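Local atomic coordinates of polyphosphate kinase (Porphyromonas gingivalis, PDB entry 2O8R), a protein that probably catalyses the reversible transfer of the terminal phosphate of ATP to a growing polyphosphate chain. Residues 472-477 and 592-598; 587-592 and 655-659; 390-395 and 421-427. The protein carries 3 engineered substitutions. All blocks are in the same frame, centred on the assembly; numbering follows the deposited sequence.

Contact 1. Residues 472-477 and 592-598. With SO4 (sulfate ion), chain F; SO4 (sulfate ion), chain G.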
loop_
_atom_site.group_PDB
_atom_site.type_symbol
_atom_site.label_atom_id
_atom_site.label_comp_id
_atom_site.label_asym_id
_atom_site.label_seq_id
_atom_site.Cartn_x
_atom_site.Cartn_y
_atom_site.Cartn_z
ATOM N N ARG A 472 -12.767 -7.198 6.849
ATOM C CA ARG A 472 -14.081 -7.514 7.391
ATOM C C ARG A 472 -15.143 -7.034 6.413
ATOM O O ARG A 472 -15.056 -5.928 5.865
ATOM C CB ARG A 472 -14.291 -6.813 8.730
ATOM C CG ARG A 472 -15.601 -7.122 9.418
ATOM C CD ARG A 472 -15.511 -8.354 10.292
ATOM N NE ARG A 472 -15.982 -8.043 11.640
ATOM C CZ ARG A 472 -17.181 -8.366 12.113
ATOM N NH1 ARG A 472 -18.034 -9.032 11.360
ATOM N NH2 ARG A 472 -17.522 -8.036 13.346
ATOM N N ILE A 473 -16.147 -7.872 6.199
ATOM C CA ILE A 473 -17.234 -7.517 5.328
ATOM C C ILE A 473 -18.300 -6.757 6.109
ATOM O O ILE A 473 -18.711 -7.182 7.185
ATOM C CB ILE A 473 -17.788 -8.762 4.647
ATOM C CG1 ILE A 473 -16.640 -9.484 3.940
ATOM C CG2 ILE A 473 -18.889 -8.393 3.650
ATOM C CD1 ILE A 473 -16.962 -10.885 3.485
ATOM N N TYR A 474 -18.718 -5.614 5.563
ATOM C CA TYR A 474 -19.748 -4.763 6.173
ATOM C C TYR A 474 -21.116 -5.015 5.571
ATOM O O TYR A 474 -21.270 -5.007 4.363
ATOM C CB TYR A 474 -19.412 -3.273 5.975
ATOM C CG TYR A 474 -18.480 -2.709 7.022
ATOM C CD1 TYR A 474 -17.329 -3.400 7.400
ATOM C CD2 TYR A 474 -18.744 -1.490 7.630
ATOM C CE1 TYR A 474 -16.485 -2.909 8.343
ATOM C CE2 TYR A 474 -17.887 -0.982 8.599
ATOM C CZ TYR A 474 -16.758 -1.705 8.946
ATOM O OH TYR A 474 -15.876 -1.239 9.887
ATOM N N SER A 475 -22.109 -5.238 6.416
ATOM C CA SER A 475 -23.487 -5.193 5.972
ATOM C C SER A 475 -23.934 -3.723 6.008
ATOM O O SER A 475 -23.771 -3.038 7.025
ATOM C CB SER A 475 -24.355 -6.098 6.856
ATOM O OG SER A 475 -25.742 -5.869 6.677
ATOM N N ASP A 476 -24.466 -3.234 4.890
ATOM C CA ASP A 476 -24.939 -1.850 4.793
ATOM C C ASP A 476 -26.127 -1.744 3.842
ATOM O O ASP A 476 -26.395 -2.664 3.052
ATOM C CB ASP A 476 -23.829 -0.933 4.281
ATOM C CG ASP A 476 -22.922 -0.448 5.369
ATOM O OD1 ASP A 476 -23.427 0.042 6.397
ATOM O OD2 ASP A 476 -21.695 -0.543 5.184
ATOM N N THR A 477 -26.811 -0.604 3.885
ATOM C CA THR A 477 -27.991 -0.401 3.052
ATOM C C THR A 477 -27.945 0.908 2.245
ATOM O O THR A 477 -27.637 1.986 2.773
ATOM C CB THR A 477 -29.249 -0.490 3.909
ATOM O OG1 THR A 477 -29.268 -1.765 4.568
ATOM C CG2 THR A 477 -30.487 -0.366 3.051
ATOM N N ASP A 592 -22.206 -11.394 14.013
ATOM C CA ASP A 592 -21.998 -12.548 13.157
ATOM C C ASP A 592 -20.803 -12.177 12.256
ATOM O O ASP A 592 -20.098 -11.196 12.529
ATOM C CB ASP A 592 -23.265 -12.792 12.336
ATOM C CG ASP A 592 -23.428 -14.245 11.860
ATOM O OD1 ASP A 592 -22.499 -15.068 11.993
ATOM O OD2 ASP A 592 -24.517 -14.566 11.327
HETATM N N MSE A 593 -20.579 -12.940 11.187
HETATM C CA MSE A 593 -19.440 -12.706 10.299
HETATM C C MSE A 593 -19.397 -11.321 9.638
HETATM O O MSE A 593 -18.322 -10.723 9.521
HETATM C CB MSE A 593 -19.384 -13.777 9.226
HETATM C CG MSE A 593 -18.044 -13.832 8.534
HETATM SE SE MSE A 593 -17.965 -15.153 7.118
HETATM C CE MSE A 593 -16.072 -15.606 7.302
ATOM N N TYR A 594 -20.552 -10.827 9.192
ATOM C CA TYR A 594 -20.635 -9.496 8.613
ATOM C C TYR A 594 -20.816 -8.499 9.725
ATOM O O TYR A 594 -21.486 -8.783 10.712
ATOM C CB TYR A 594 -21.818 -9.355 7.647
ATOM C CG TYR A 594 -21.841 -10.327 6.494
ATOM C CD1 TYR A 594 -20.669 -10.792 5.916
ATOM C CD2 TYR A 594 -23.044 -10.747 5.959
ATOM C CE1 TYR A 594 -20.701 -11.669 4.877
ATOM C CE2 TYR A 594 -23.083 -11.615 4.913
ATOM C CZ TYR A 594 -21.915 -12.082 4.376
ATOM O OH TYR A 594 -21.969 -12.964 3.322
ATOM N N LEU A 595 -20.223 -7.325 9.572
ATOM C CA LEU A 595 -20.400 -6.293 10.571
ATOM C C LEU A 595 -21.750 -5.624 10.320
ATOM O O LEU A 595 -21.999 -5.055 9.248
ATOM C CB LEU A 595 -19.230 -5.314 10.551
ATOM C CG LEU A 595 -19.140 -4.238 11.631
ATOM C CD1 LEU A 595 -17.736 -4.106 12.211
ATOM C CD2 LEU A 595 -19.569 -2.939 11.044
ATOM N N GLU A 596 -22.629 -5.746 11.310
ATOM C CA GLU A 596 -23.992 -5.235 11.231
ATOM C C GLU A 596 -23.992 -3.722 11.348
ATOM O O GLU A 596 -24.077 -3.158 12.435
ATOM C CB GLU A 596 -24.839 -5.860 12.327
ATOM C CG GLU A 596 -25.162 -7.324 12.100
ATOM C CD GLU A 596 -26.128 -7.551 10.946
ATOM O OE1 GLU A 596 -26.975 -6.678 10.675
ATOM O OE2 GLU A 596 -26.042 -8.610 10.304
ATOM N N HIS A 597 -23.906 -3.061 10.205
ATOM C CA HIS A 597 -23.519 -1.680 10.224
ATOM C C HIS A 597 -24.661 -0.780 9.836
ATOM O O HIS A 597 -24.571 0.431 9.996
ATOM C CB HIS A 597 -22.312 -1.475 9.299
ATOM C CG HIS A 597 -21.710 -0.113 9.391
ATOM N ND1 HIS A 597 -22.017 0.896 8.504
ATOM C CD2 HIS A 597 -20.838 0.415 10.278
ATOM C CE1 HIS A 597 -21.343 1.981 8.831
ATOM N NE2 HIS A 597 -20.618 1.714 9.903
ATOM N N SER A 598 -25.735 -1.364 9.314
ATOM C CA SER A 598 -26.919 -0.591 8.936
ATOM C C SER A 598 -27.434 0.233 10.108
ATOM O O SER A 598 -27.361 -0.188 11.277
ATOM C CB SER A 598 -28.042 -1.512 8.449
ATOM O OG SER A 598 -27.740 -2.069 7.188
HETATM S S SO4 F . -18.855 4.765 10.190
HETATM O O1 SO4 F . -18.535 3.355 9.976
HETATM O O2 SO4 F . -18.560 5.115 11.588
HETATM O O3 SO4 F . -18.046 5.587 9.293
HETATM O O4 SO4 F . -20.251 5.007 9.838
HETATM S S SO4 G . -10.107 -4.547 8.076
HETATM O O1 SO4 G . -9.564 -4.453 6.727
HETATM O O2 SO4 G . -9.000 -4.695 9.016
HETATM O O3 SO4 G . -10.858 -3.338 8.398
HETATM O O4 SO4 G . -10.994 -5.697 8.190
HETATM O O HOH W 1 -16.270 -10.307 7.687
HETATM O O HOH W 2 -27.382 -8.043 7.617
#

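Contact 2. Residues 587-592 and 655-659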
loop_
_atom_site.group_PDB
_atom_site.type_symbol
_atom_site.label_atom_id
_atom_site.label_comp_id
_atom_site.label_asym_id
_atom_site.label_seq_id
_atom_site.Cartn_x
_atom_site.Cartn_y
_atom_site.Cartn_z
ATOM N N VAL A 587 -33.779 -5.491 23.825
ATOM C CA VAL A 587 -32.496 -5.114 23.255
ATOM C C VAL A 587 -31.771 -6.324 22.678
ATOM O O VAL A 587 -31.399 -7.268 23.394
ATOM C CB VAL A 587 -31.608 -4.431 24.297
ATOM C CG1 VAL A 587 -30.227 -4.164 23.726
ATOM C CG2 VAL A 587 -32.254 -3.139 24.758
ATOM N N THR A 588 -31.571 -6.282 21.370
ATOM C CA THR A 588 -30.881 -7.348 20.679
ATOM C C THR A 588 -29.550 -6.862 20.133
ATOM O O THR A 588 -29.482 -5.860 19.423
ATOM C CB THR A 588 -31.744 -7.909 19.552
ATOM O OG1 THR A 588 -32.973 -8.389 20.112
ATOM C CG2 THR A 588 -31.029 -9.043 18.823
ATOM N N ARG A 589 -28.489 -7.563 20.502
ATOM C CA ARG A 589 -27.211 -7.392 19.854
ATOM C C ARG A 589 -26.981 -8.553 18.894
ATOM O O ARG A 589 -26.935 -9.717 19.301
ATOM C CB ARG A 589 -26.106 -7.348 20.882
ATOM C CG ARG A 589 -24.729 -7.530 20.320
ATOM C CD ARG A 589 -23.739 -7.530 21.456
ATOM N NE ARG A 589 -23.579 -6.179 21.961
ATOM C CZ ARG A 589 -23.262 -5.873 23.210
ATOM N NH1 ARG A 589 -23.072 -6.831 24.103
ATOM N NH2 ARG A 589 -23.140 -4.601 23.561
ATOM N N LEU A 590 -26.860 -8.223 17.612
ATOM C CA LEU A 590 -26.529 -9.206 16.600
ATOM C C LEU A 590 -25.088 -9.022 16.152
ATOM O O LEU A 590 -24.737 -7.982 15.592
ATOM C CB LEU A 590 -27.475 -9.088 15.402
ATOM C CG LEU A 590 -27.198 -10.107 14.296
ATOM C CD1 LEU A 590 -27.334 -11.530 14.827
ATOM C CD2 LEU A 590 -28.108 -9.865 13.087
ATOM N N VAL A 591 -24.267 -10.031 16.424
ATOM C CA VAL A 591 -22.883 -10.116 15.953
ATOM C C VAL A 591 -22.718 -11.457 15.236
ATOM O O VAL A 591 -23.066 -12.510 15.777
ATOM C CB VAL A 591 -21.881 -10.028 17.123
ATOM C CG1 VAL A 591 -20.508 -10.610 16.749
ATOM C CG2 VAL A 591 -21.760 -8.606 17.597
ATOM N N ASP A 592 -22.206 -11.394 14.013
ATOM C CA ASP A 592 -21.998 -12.548 13.157
ATOM C C ASP A 592 -20.803 -12.177 12.256
ATOM O O ASP A 592 -20.098 -11.196 12.529
ATOM C CB ASP A 592 -23.265 -12.792 12.336
ATOM C CG ASP A 592 -23.428 -14.245 11.860
ATOM O OD1 ASP A 592 -22.499 -15.068 11.993
ATOM O OD2 ASP A 592 -24.517 -14.566 11.327
ATOM N N LYS A 655 -27.185 -16.564 16.250
ATOM C CA LYS A 655 -26.119 -15.621 16.585
ATOM C C LYS A 655 -26.590 -14.536 17.536
ATOM O O LYS A 655 -25.805 -14.039 18.343
ATOM C CB LYS A 655 -25.517 -14.984 15.315
ATOM C CG LYS A 655 -24.694 -15.972 14.464
ATOM C CD LYS A 655 -23.720 -16.755 15.339
ATOM C CE LYS A 655 -22.992 -17.835 14.574
ATOM N NZ LYS A 655 -21.779 -17.320 13.877
ATOM N N ALA A 656 -27.870 -14.175 17.430
ATOM C CA ALA A 656 -28.438 -13.052 18.181
ATOM C C ALA A 656 -28.328 -13.245 19.663
ATOM O O ALA A 656 -28.522 -14.353 20.181
ATOM C CB ALA A 656 -29.902 -12.820 17.814
ATOM N N CYS A 657 -28.013 -12.165 20.371
ATOM C CA CYS A 657 -27.979 -12.191 21.828
ATOM C C CYS A 657 -28.823 -11.067 22.418
ATOM O O CYS A 657 -28.830 -9.948 21.904
ATOM C CB CYS A 657 -26.538 -12.085 22.332
ATOM S SG CYS A 657 -25.569 -13.600 22.147
ATOM N N ARG A 658 -29.536 -11.370 23.498
ATOM C CA ARG A 658 -30.296 -10.369 24.204
ATOM C C ARG A 658 -29.394 -9.907 25.321
ATOM O O ARG A 658 -28.562 -10.669 25.812
ATOM C CB ARG A 658 -31.641 -10.904 24.710
ATOM C CG ARG A 658 -31.542 -11.837 25.879
ATOM C CD ARG A 658 -32.909 -12.312 26.354
ATOM N NE ARG A 658 -32.753 -13.498 27.199
ATOM C CZ ARG A 658 -32.558 -13.457 28.516
ATOM N NH1 ARG A 658 -32.528 -12.287 29.160
ATOM N NH2 ARG A 658 -32.408 -14.589 29.193
ATOM N N ILE A 659 -29.522 -8.632 25.653
ATOM C CA ILE A 659 -28.747 -8.007 26.704
ATOM C C ILE A 659 -29.587 -7.960 27.973
ATOM O O ILE A 659 -30.800 -7.698 27.933
ATOM C CB ILE A 659 -28.359 -6.561 26.302
ATOM C CG1 ILE A 659 -27.650 -6.546 24.944
ATOM C CG2 ILE A 659 -27.499 -5.905 27.367
ATOM C CD1 ILE A 659 -26.405 -7.390 24.889
HETATM O O HOH W 3 -24.899 -11.522 18.777
#

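Contact 3. Residues 390-395 and 421-427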
loop_
_atom_site.group_PDB
_atom_site.type_symbol
_atom_site.label_atom_id
_atom_site.label_comp_id
_atom_site.label_asym_id
_atom_site.label_seq_id
_atom_site.Cartn_x
_atom_site.Cartn_y
_atom_site.Cartn_z
ATOM N N LEU A 390 -14.900 9.004 -11.383
ATOM C CA LEU A 390 -15.018 10.441 -11.159
ATOM C C LEU A 390 -14.013 11.233 -11.988
ATOM O O LEU A 390 -14.352 12.271 -12.540
ATOM C CB LEU A 390 -14.843 10.776 -9.678
ATOM C CG LEU A 390 -15.955 10.326 -8.731
ATOM C CD1 LEU A 390 -15.471 10.503 -7.331
ATOM C CD2 LEU A 390 -17.266 11.082 -8.945
ATOM N N GLU A 391 -12.778 10.743 -12.068
ATOM C CA GLU A 391 -11.751 11.382 -12.888
ATOM C C GLU A 391 -12.190 11.465 -14.351
ATOM O O GLU A 391 -12.130 12.538 -14.957
ATOM C CB GLU A 391 -10.409 10.655 -12.765
ATOM C CG GLU A 391 -9.627 11.004 -11.501
ATOM C CD GLU A 391 -8.152 10.629 -11.568
ATOM O OE1 GLU A 391 -7.641 10.373 -12.681
ATOM O OE2 GLU A 391 -7.497 10.598 -10.502
ATOM N N ALA A 392 -12.656 10.340 -14.894
ATOM C CA ALA A 392 -13.241 10.295 -16.234
ATOM C C ALA A 392 -14.292 11.388 -16.444
ATOM O O ALA A 392 -14.302 12.067 -17.475
ATOM C CB ALA A 392 -13.858 8.913 -16.502
ATOM N N ALA A 393 -15.167 11.554 -15.456
ATOM C CA ALA A 393 -16.260 12.503 -15.552
ATOM C C ALA A 393 -15.742 13.929 -15.577
ATOM O O ALA A 393 -16.210 14.746 -16.370
ATOM C CB ALA A 393 -17.223 12.310 -14.407
ATOM N N ALA A 394 -14.768 14.218 -14.718
ATOM C CA ALA A 394 -14.191 15.560 -14.625
ATOM C C ALA A 394 -13.413 15.907 -15.887
ATOM O O ALA A 394 -13.381 17.064 -16.311
ATOM C CB ALA A 394 -13.307 15.679 -13.409
ATOM N N GLN A 395 -12.812 14.887 -16.494
ATOM C CA GLN A 395 -12.116 15.040 -17.760
ATOM C C GLN A 395 -13.101 15.172 -18.910
ATOM O O GLN A 395 -12.775 15.752 -19.943
ATOM C CB GLN A 395 -11.170 13.871 -17.986
ATOM C CG GLN A 395 -9.995 13.862 -17.010
ATOM C CD GLN A 395 -9.291 12.523 -16.949
ATOM O OE1 GLN A 395 -9.413 11.695 -17.856
ATOM N NE2 GLN A 395 -8.541 12.302 -15.876
ATOM N N ARG A 421 -3.640 14.823 -8.569
ATOM C CA ARG A 421 -3.991 14.160 -9.803
ATOM C C ARG A 421 -5.466 14.374 -10.091
ATOM O O ARG A 421 -5.855 14.607 -11.243
ATOM C CB ARG A 421 -3.680 12.670 -9.734
ATOM C CG ARG A 421 -4.051 11.928 -11.005
ATOM C CD ARG A 421 -3.626 10.477 -10.960
ATOM N NE ARG A 421 -4.703 9.616 -10.497
ATOM C CZ ARG A 421 -4.641 8.845 -9.420
ATOM N NH1 ARG A 421 -5.686 8.103 -9.097
ATOM N NH2 ARG A 421 -3.544 8.807 -8.672
HETATM N N MSE A 422 -6.275 14.308 -9.037
HETATM C CA MSE A 422 -7.719 14.485 -9.162
HETATM C C MSE A 422 -8.097 15.914 -9.526
HETATM O O MSE A 422 -8.945 16.125 -10.398
HETATM C CB MSE A 422 -8.422 14.081 -7.878
HETATM C CG MSE A 422 -8.403 12.593 -7.613
HETATM SE SE MSE A 422 -8.864 12.218 -5.756
HETATM C CE MSE A 422 -10.773 12.647 -5.824
ATOM N N ARG A 423 -7.464 16.881 -8.858
ATOM C CA ARG A 423 -7.684 18.304 -9.144
ATOM C C ARG A 423 -7.303 18.621 -10.587
ATOM O O ARG A 423 -8.018 19.339 -11.288
ATOM C CB ARG A 423 -6.904 19.191 -8.173
ATOM C CG ARG A 423 -7.479 19.223 -6.755
ATOM C CD ARG A 423 -6.612 20.063 -5.813
ATOM N NE ARG A 423 -6.818 19.731 -4.401
ATOM C CZ ARG A 423 -7.764 20.262 -3.623
ATOM N NH1 ARG A 423 -7.864 19.892 -2.350
ATOM N NH2 ARG A 423 -8.614 21.161 -4.109
ATOM N N ARG A 424 -6.186 18.045 -11.016
ATOM C CA ARG A 424 -5.696 18.148 -12.380
ATOM C C ARG A 424 -6.713 17.557 -13.328
ATOM O O ARG A 424 -6.941 18.091 -14.401
ATOM C CB ARG A 424 -4.341 17.433 -12.492
ATOM C CG ARG A 424 -3.849 17.037 -13.888
ATOM C CD ARG A 424 -2.324 16.793 -13.909
ATOM N NE ARG A 424 -1.853 15.895 -12.848
ATOM C CZ ARG A 424 -1.324 16.292 -11.686
ATOM N NH1 ARG A 424 -1.199 17.586 -11.411
ATOM N NH2 ARG A 424 -0.927 15.391 -10.788
ATOM N N SER A 425 -7.351 16.468 -12.920
ATOM C CA SER A 425 -8.381 15.858 -13.753
ATOM C C SER A 425 -9.597 16.762 -13.838
ATOM O O SER A 425 -10.445 16.579 -14.714
ATOM C CB SER A 425 -8.780 14.482 -13.220
ATOM O OG SER A 425 -7.646 13.645 -13.088
ATOM N N GLY A 426 -9.679 17.733 -12.926
ATOM C CA GLY A 426 -10.773 18.696 -12.921
ATOM C C GLY A 426 -11.697 18.566 -11.734
ATOM O O GLY A 426 -12.566 19.422 -11.533
ATOM N N ILE A 427 -11.519 17.493 -10.957
ATOM C CA ILE A 427 -12.278 17.273 -9.716
ATOM C C ILE A 427 -11.985 18.361 -8.671
ATOM O O ILE A 427 -10.872 18.885 -8.614
ATOM C CB ILE A 427 -11.943 15.909 -9.078
ATOM C CG1 ILE A 427 -12.179 14.753 -10.059
ATOM C CG2 ILE A 427 -12.735 15.712 -7.831
ATOM C CD1 ILE A 427 -11.676 13.393 -9.543
#

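Contact 1. Residues 472-477 and 592-598
Leu-595 CD2 rests over one face of the Tyr-474 ring, 3.7 Å from its centroid, a CH-pi contact. The backbones beneath are joined: Leu-595 N donates to Ile-473 O (2.8 Å), Ser-475 N to Leu-595 O (2.8 Å) and His-597 N to Ser-475 O. Tyr-594 CD1 packs on Ile-473 CB at 3.7 Å, and a buried water bridges Ser-475 OG and Glu-596 OE2, while Gln-649 and a salt bridge to Lys-542 hold Glu-596 OE1. This short parallel pairing links the two PLD-like C-terminal domains of the PPK1 family, and Tyr-474 and His-597 are predicted ATP ligands. With CG anti to its backbone N (chi1 -172°), His-597 brings ND1 to the syn lone pair of Asp-476 OD1 at 2.7 Å, nearly in the imidazole plane; the carboxylate stands almost perpendicular to that ring (89°). The side with the partly exposed Arg-472, Tyr-474 and His-597 is looser. One face of the Arg-472 guanidinium lies over Leu-595 CB, and Arg-472 NH1 donates to Asp-592 O (3.2 Å). Sulfate ions, probably from the crystallisation liquor, accept from His-597 NE2 (O1, 2.7 Å) and Arg-472 N (O4, 2.7 Å). A water bridges Ile-473 N and Met-593 O.

Contact 2. Residues 587-592 and 655-659
Val-587 carries CG1 anti to its backbone N (chi1 175°), which lays this methyl against Ile-659 CG1 at 3.7 Å; Ile-659, with CG1 turned beside its own N (chi1 -54°), sends CD1 on over one face of the Arg-589 guanidinium, 3.5 Å from Arg-589 NH1. That guanidinium is anchored by Asn-665, Ser-19 and the carbonyls of Arg-570 and Gly-571. The backbones pair in antiparallel fashion. Arg-589 and Cys-657 form a hydrogen-bonded pair, Arg-589 N to Cys-657 O at 2.8 Å and Cys-657 N to Arg-589 O at 2.9 Å, and Ile-659 N donates to Val-587 O. In the sheet of the second PLD-like domain, strand 657-659 pairs antiparallel with 585-589, whose other neighbour, 564-569, runs parallel to it. Further along, direct pairing gives way to a water that donates to Arg-589 O and Lys-655 O and accepts from Val-591 N, while Leu-590 CD1 packs on Ala-656. Lys-655, bent twice along its chain, crosses Asp-592 at about a right angle. Its NZ meets Asp-592 OD1 at 3.0 Å from above the carboxylate plane (42° out of it) and also forms a salt bridge with Glu-27.

Contact 3. Residues 390-395 and 421-427
Ser-425 OG is held from both helices: it donates to Arg-421 O at 2.7 Å, back within its own helix, and accepts a weak bond from Gln-395 NE2 (3.2 Å) across the contact. Arg-421 O is in turn gripped twice, since Ser-425 N and Ser-425 OG approach it from opposite faces of its plane. Beside this hydroxyl Glu-391, with CG anti to its carbonyl carbon (chi1 -80°) and extended beyond CG, reaches Arg-421 and crosses it at about a right angle. Glu-391 OE2 and Arg-421 NE form a salt bridge of 3.0 Å, but the hydrogen bond within it is weak and the carboxylate and guanidinium planes are 55° apart; Arg-421 NH1 donates to Asn-383 OD1. Deeper in, Ile-427 is the apolar wedge, with CG1 3.7 Å from Ala-394 CB and CD1 3.7 Å from Glu-391 CG, close to Leu-390 CB as well. Gly-426, at a positive phi of 113°, makes the Schellman turn that ends helix 416-425: Gly-426 N bonds Arg-423 O and Ile-427 N bonds Met-422 O, which brings Ile-427 CG1 against Ala-394 CB. The helices connect parallel strands 370-377, 399-404 and 428-431, so the contact joins two successive beta-alpha-beta crossovers of the first PLD-like domain. Arg-421 also packs on Ser-385 of the second subunit. With the polar groups partly exposed and Gln-395 exposed, the charge pairing of Glu-391 and Arg-421 probably contributes more than its poorly angled hydrogen bond, while Ile-427, Ala-394 and Leu-390 supply the apolar contact.

From the N terminus, the chain first meets contact 3, where 421-427 returns to 390-395 after only 25 intervening residues, strand 399-404 among them, and closes a local loop in the first PLD-like domain. Contact 1 opens later at 472-477 and contact 2 at 587-592; contact 1 closes at 592-598 before contact 2 closes at 655-659, so the two cross and share Asp-592. Contact 1 joins the two C-terminal domains, whereas contact 2 pairs strands within the second. Their centres lie about 14 Å apart, with Glu-596 CG touching Leu-590 O. Contact 3 stands apart, its centre about 31 Å from that of contact 1 and about 44 Å from that of contact 2.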